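Local atomic coordinates of tryptophan halogenase superfamily (Brevundimonas sp. BAL3, PDB entry 6FRL), a protein that probably uses reduced flavin to halogenate an aromatic substrate, as flavin-dependent halogenases do, and prefers bromination over chlorination. Residues T61-R64 against F65-Q68; D469-P473 against A474-R478. All blocks are in the same frame, centred on the assembly; numbering follows the deposited sequence.

Contact 1. Residues T61-R64 against F65-Q68; sequences TIRR and FYGQ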
loop_
_atom_site.group_PDB
_atom_site.type_symbol
_atom_site.label_atom_id
_atom_site.label_comp_id
_atom_site.label_asym_id
_atom_site.label_seq_id
_atom_site.Cartn_x
_atom_site.Cartn_y
_atom_site.Cartn_z
ATOM N N THR B 61 17.102 -1.626 -2.473
ATOM C CA THR B 61 16.618 -0.892 -3.620
ATOM C C THR B 61 17.788 -0.520 -4.585
ATOM O O THR B 61 17.606 -0.554 -5.788
ATOM C CB THR B 61 15.825 0.376 -3.211
ATOM O OG1 THR B 61 16.639 1.235 -2.378
ATOM C CG2 THR B 61 14.530 0.031 -2.495
ATOM N N ILE B 62 18.977 -0.193 -4.075
ATOM C CA ILE B 62 20.103 0.251 -4.945
ATOM C C ILE B 62 20.506 -0.807 -6.007
ATOM O O ILE B 62 20.917 -0.451 -7.108
ATOM C CB ILE B 62 21.341 0.720 -4.119
ATOM C CG1 ILE B 62 22.274 1.589 -4.941
ATOM C CG2 ILE B 62 22.174 -0.462 -3.641
ATOM C CD1 ILE B 62 21.675 2.861 -5.482
ATOM N N ARG B 63 20.352 -2.090 -5.681
ATOM C CA ARG B 63 20.657 -3.178 -6.637
ATOM C C ARG B 63 19.632 -3.196 -7.759
ATOM O O ARG B 63 19.998 -3.492 -8.893
ATOM C CB ARG B 63 20.791 -4.568 -5.956
ATOM C CG ARG B 63 21.873 -4.594 -4.843
ATOM C CD ARG B 63 22.200 -5.973 -4.274
ATOM N NE ARG B 63 20.986 -6.742 -4.035
ATOM C CZ ARG B 63 20.474 -7.659 -4.845
ATOM N NH1 ARG B 63 21.083 -8.011 -5.984
ATOM N NH2 ARG B 63 19.341 -8.251 -4.499
ATOM N N ARG B 64 18.382 -2.848 -7.467
ATOM C CA ARG B 64 17.374 -2.670 -8.498
ATOM C C ARG B 64 17.650 -1.414 -9.345
ATOM O O ARG B 64 17.391 -1.416 -10.535
ATOM C CB ARG B 64 15.954 -2.634 -7.897
ATOM C CG ARG B 64 14.833 -2.495 -8.929
ATOM C CD ARG B 64 13.451 -2.291 -8.286
ATOM N NE ARG B 64 13.243 -0.929 -7.709
ATOM C CZ ARG B 64 12.869 -0.637 -6.446
ATOM N NH1 ARG B 64 12.624 -1.585 -5.529
ATOM N NH2 ARG B 64 12.727 0.640 -6.084
ATOM N N PHE B 65 18.177 -0.359 -8.721
ATOM C CA PHE B 65 18.430 0.906 -9.416
ATOM C C PHE B 65 19.413 0.677 -10.557
ATOM O O PHE B 65 19.120 0.974 -11.717
ATOM C CB PHE B 65 18.916 1.988 -8.440
ATOM C CG PHE B 65 19.371 3.246 -9.108
ATOM C CD1 PHE B 65 18.456 4.267 -9.411
ATOM C CD2 PHE B 65 20.714 3.430 -9.430
ATOM C CE1 PHE B 65 18.874 5.421 -10.040
ATOM C CE2 PHE B 65 21.137 4.576 -10.088
ATOM C CZ PHE B 65 20.220 5.570 -10.386
ATOM N N TYR B 66 20.567 0.116 -10.232
ATOM C CA TYR B 66 21.583 -0.171 -11.261
ATOM C C TYR B 66 21.207 -1.392 -12.125
ATOM O O TYR B 66 21.651 -1.496 -13.292
ATOM C CB TYR B 66 23.007 -0.243 -10.677
ATOM C CG TYR B 66 23.365 -1.323 -9.642
ATOM C CD1 TYR B 66 23.545 -2.638 -10.012
ATOM C CD2 TYR B 66 23.685 -0.978 -8.333
ATOM C CE1 TYR B 66 23.952 -3.612 -9.089
ATOM C CE2 TYR B 66 24.099 -1.919 -7.411
ATOM C CZ TYR B 66 24.226 -3.240 -7.785
ATOM O OH TYR B 66 24.617 -4.191 -6.867
ATOM N N GLY B 67 20.375 -2.278 -11.562
ATOM C CA GLY B 67 19.684 -3.327 -12.321
ATOM C C GLY B 67 18.927 -2.794 -13.528
ATOM O O GLY B 67 19.111 -3.297 -14.638
ATOM N N GLN B 68 18.134 -1.733 -13.320
ATOM C CA GLN B 68 17.340 -1.128 -14.375
ATOM C C GLN B 68 18.217 -0.468 -15.442
ATOM O O GLN B 68 17.766 -0.323 -16.576
ATOM C CB GLN B 68 16.344 -0.105 -13.821
ATOM C CG GLN B 68 15.008 -0.700 -13.447
ATOM C CD GLN B 68 14.201 0.085 -12.369
ATOM O OE1 GLN B 68 13.724 -0.507 -11.380
ATOM N NE2 GLN B 68 14.029 1.400 -12.561
#
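Tyr66 CG lies between the backbone N and the carbonyl carbon (chi1 63°), and this rare choice for a helix folds the ring back against the preceding turn, where Arg63 meets it. Arg63 CA lies over one face of the ring, 3.9 Å from the centroid and 18° off the normal, a CH-pi contact. Farther out, Arg63 CG passes 3.4 Å from Tyr66 OH. This side-chain pair is spaced i to i+3, while the backbone of the short helix 61-68, which follows strand 55-57 in this halogenase fold, is held by i to i+4 bonds such as Tyr66 N to Ile62 O, nearly straight at 172°. Asp73 ties the two residues together at their polar ends: it accepts from Tyr66 OH and forms a salt bridge with Arg63, whose guanidinium also pairs with Asp162, donates from NE to Trp163 O and makes a cation-pi contact with Trp163. An alanine at Tyr66 would remove the ring from Arg63 CA and is likely to leave Asp73 without its hydroxyl partner. On the side facing helices 20-33 and 354-367, Ile62 CD1 approaches Phe65 CD2 at 4.1 Å, and both side chains pack on Met25 and Glu359. Arg64 and Gln68 run side by side, with Gln68 OE1 3.3 Å from Arg64 CG and near the guanidinium plane.

Contact 2. Residues D469-P473 against A474-R478; sequences DAMDP and AYLAR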
loop_
_atom_site.group_PDB
_atom_site.type_symbol
_atom_site.label_atom_id
_atom_site.label_comp_id
_atom_site.label_asym_id
_atom_site.label_seq_id
_atom_site.Cartn_x
_atom_site.Cartn_y
_atom_site.Cartn_z
ATOM N N ASP B 469 -3.378 -18.900 20.926
ATOM C CA ASP B 469 -3.508 -19.742 22.156
ATOM C C ASP B 469 -4.335 -21.028 21.965
ATOM O O ASP B 469 -4.347 -21.872 22.843
ATOM C CB ASP B 469 -4.093 -18.933 23.304
ATOM C CG ASP B 469 -3.178 -17.794 23.747
ATOM O OD1 ASP B 469 -1.962 -17.999 23.938
ATOM O OD2 ASP B 469 -3.689 -16.672 23.929
ATOM N N ALA B 470 -5.020 -21.169 20.826
ATOM C CA ALA B 470 -5.597 -22.450 20.356
ATOM C C ALA B 470 -4.554 -23.586 20.120
ATOM O O ALA B 470 -4.898 -24.774 20.130
ATOM C CB ALA B 470 -6.418 -22.221 19.079
ATOM N N MET B 471 -3.297 -23.223 19.880
ATOM C CA MET B 471 -2.214 -24.173 19.586
ATOM C C MET B 471 -1.609 -24.786 20.868
ATOM O O MET B 471 -1.523 -24.134 21.918
ATOM C CB MET B 471 -1.133 -23.454 18.755
ATOM C CG MET B 471 -0.158 -24.330 17.984
ATOM S SD MET B 471 0.376 -23.550 16.419
ATOM C CE MET B 471 2.145 -23.843 16.432
ATOM N N ASP B 472 -1.202 -26.051 20.775
ATOM C CA ASP B 472 -0.667 -26.788 21.923
ATOM C C ASP B 472 0.797 -26.351 22.215
ATOM O O ASP B 472 1.612 -26.353 21.299
ATOM C CB ASP B 472 -0.742 -28.296 21.604
ATOM C CG ASP B 472 -0.313 -29.182 22.770
ATOM O OD1 ASP B 472 -1.040 -29.198 23.787
ATOM O OD2 ASP B 472 0.742 -29.858 22.646
ATOM N N PRO B 473 1.142 -26.008 23.481
ATOM C CA PRO B 473 2.512 -25.532 23.805
ATOM C C PRO B 473 3.655 -26.502 23.495
ATOM O O PRO B 473 4.764 -26.057 23.178
ATOM C CB PRO B 473 2.456 -25.239 25.323
ATOM C CG PRO B 473 1.338 -26.079 25.838
ATOM C CD PRO B 473 0.329 -26.142 24.709
ATOM N N ALA B 474 3.394 -27.805 23.595
ATOM C CA ALA B 474 4.358 -28.825 23.174
ATOM C C ALA B 474 4.493 -28.861 21.652
ATOM O O ALA B 474 5.623 -28.913 21.144
ATOM C CB ALA B 474 3.982 -30.194 23.716
ATOM N N TYR B 475 3.371 -28.804 20.921
ATOM C CA TYR B 475 3.431 -28.782 19.443
ATOM C C TYR B 475 4.129 -27.535 18.878
ATOM O O TYR B 475 4.893 -27.617 17.934
ATOM C CB TYR B 475 2.040 -28.895 18.824
ATOM C CG TYR B 475 2.096 -28.841 17.318
ATOM C CD1 TYR B 475 2.222 -27.628 16.645
ATOM C CD2 TYR B 475 2.034 -30.006 16.553
ATOM C CE1 TYR B 475 2.276 -27.573 15.251
ATOM C CE2 TYR B 475 2.082 -29.958 15.161
ATOM C CZ TYR B 475 2.215 -28.740 14.522
ATOM O OH TYR B 475 2.273 -28.704 13.156
ATOM N N LEU B 476 3.802 -26.383 19.439
ATOM C CA LEU B 476 4.399 -25.110 19.066
ATOM C C LEU B 476 5.904 -25.152 19.284
ATOM O O LEU B 476 6.665 -24.863 18.343
ATOM C CB LEU B 476 3.763 -23.973 19.893
ATOM C CG LEU B 476 4.253 -22.518 19.830
ATOM C CD1 LEU B 476 4.162 -21.950 18.425
ATOM C CD2 LEU B 476 3.505 -21.690 20.874
ATOM N N ALA B 477 6.310 -25.554 20.494
ATOM C CA ALA B 477 7.725 -25.596 20.907
ATOM C C ALA B 477 8.639 -26.339 19.934
ATOM O O ALA B 477 9.801 -25.941 19.752
ATOM C CB ALA B 477 7.866 -26.207 22.292
ATOM N N ARG B 478 8.101 -27.402 19.319
ATOM C CA ARG B 478 8.852 -28.242 18.382
ATOM C C ARG B 478 8.831 -27.720 16.958
ATOM O O ARG B 478 9.811 -27.880 16.261
ATOM C CB ARG B 478 8.401 -29.728 18.457
ATOM C CG ARG B 478 8.956 -30.431 19.703
ATOM C CD ARG B 478 8.888 -31.948 19.639
ATOM N NE ARG B 478 7.511 -32.466 19.593
ATOM C CZ ARG B 478 6.705 -32.668 20.645
ATOM N NH1 ARG B 478 7.085 -32.356 21.889
ATOM N NH2 ARG B 478 5.471 -33.146 20.453
#
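Helix 473-492 is capped at its N-terminus by Asp472, the N-cap residue, which reaches forward to Tyr475. Its carboxylate oxygen OD2 accepts a weak hydrogen bond from Tyr475 N at 3.3 Å, and the same oxygen lies 3.4 Å from Ala474 CB. With CG anti to the backbone N (chi1 -175°), the carboxylate is carried alongside the first turn, where its negative charge would probably be favoured by the helix dipole. The main chain of Asp472 takes part as well: Leu476 N donates to Asp472 O at 2.9 Å, nearly straight at 171°. Pro473, the first helical residue, has no N-H to offer, which costs little at a position where the helix supplies no acceptor; its carbonyl O receives Ala477 N at 3.1 Å, with the donor above the carbonyl plane. Just before the cap, Met471 bends at chi2 and chi3 and brings its methyl CE between two residues of the new helix. That methyl sits 3.4 Å from Leu476 CD1, the two side chains crossing at about a right angle, and meets the edge of the Tyr475 ring at CD1, 3.8 Å away. Helix 116-125 packs beside this apolar group, Tyr119 touching Met471 and both Lys122 and Gln123 touching Leu476. Earlier in the loop, Asp469 forms salt bridges with Lys122 and with Arg10 of the second subunit.

Contacts 1 and 2 illustrate two ways in which residues close in sequence shape a helix: along its length in 61-68, and at its entry in 469-478. They follow in series along the chain and do not touch, their centres being 42 Å apart and their nearest atoms about 30 Å. The centre of contact 1 lies about 14 Å from that of the chain, and its side chains pack against helix 20-33; the glycine pattern Gly18, Gly20, Gly23 at the turn into that helix is consistent with a Rossmann-type dinucleotide (probably flavin) site. The centre of contact 2 lies about 38 Å from that of the chain, at the surface, with Asp469 and Ala470 touching the second subunit.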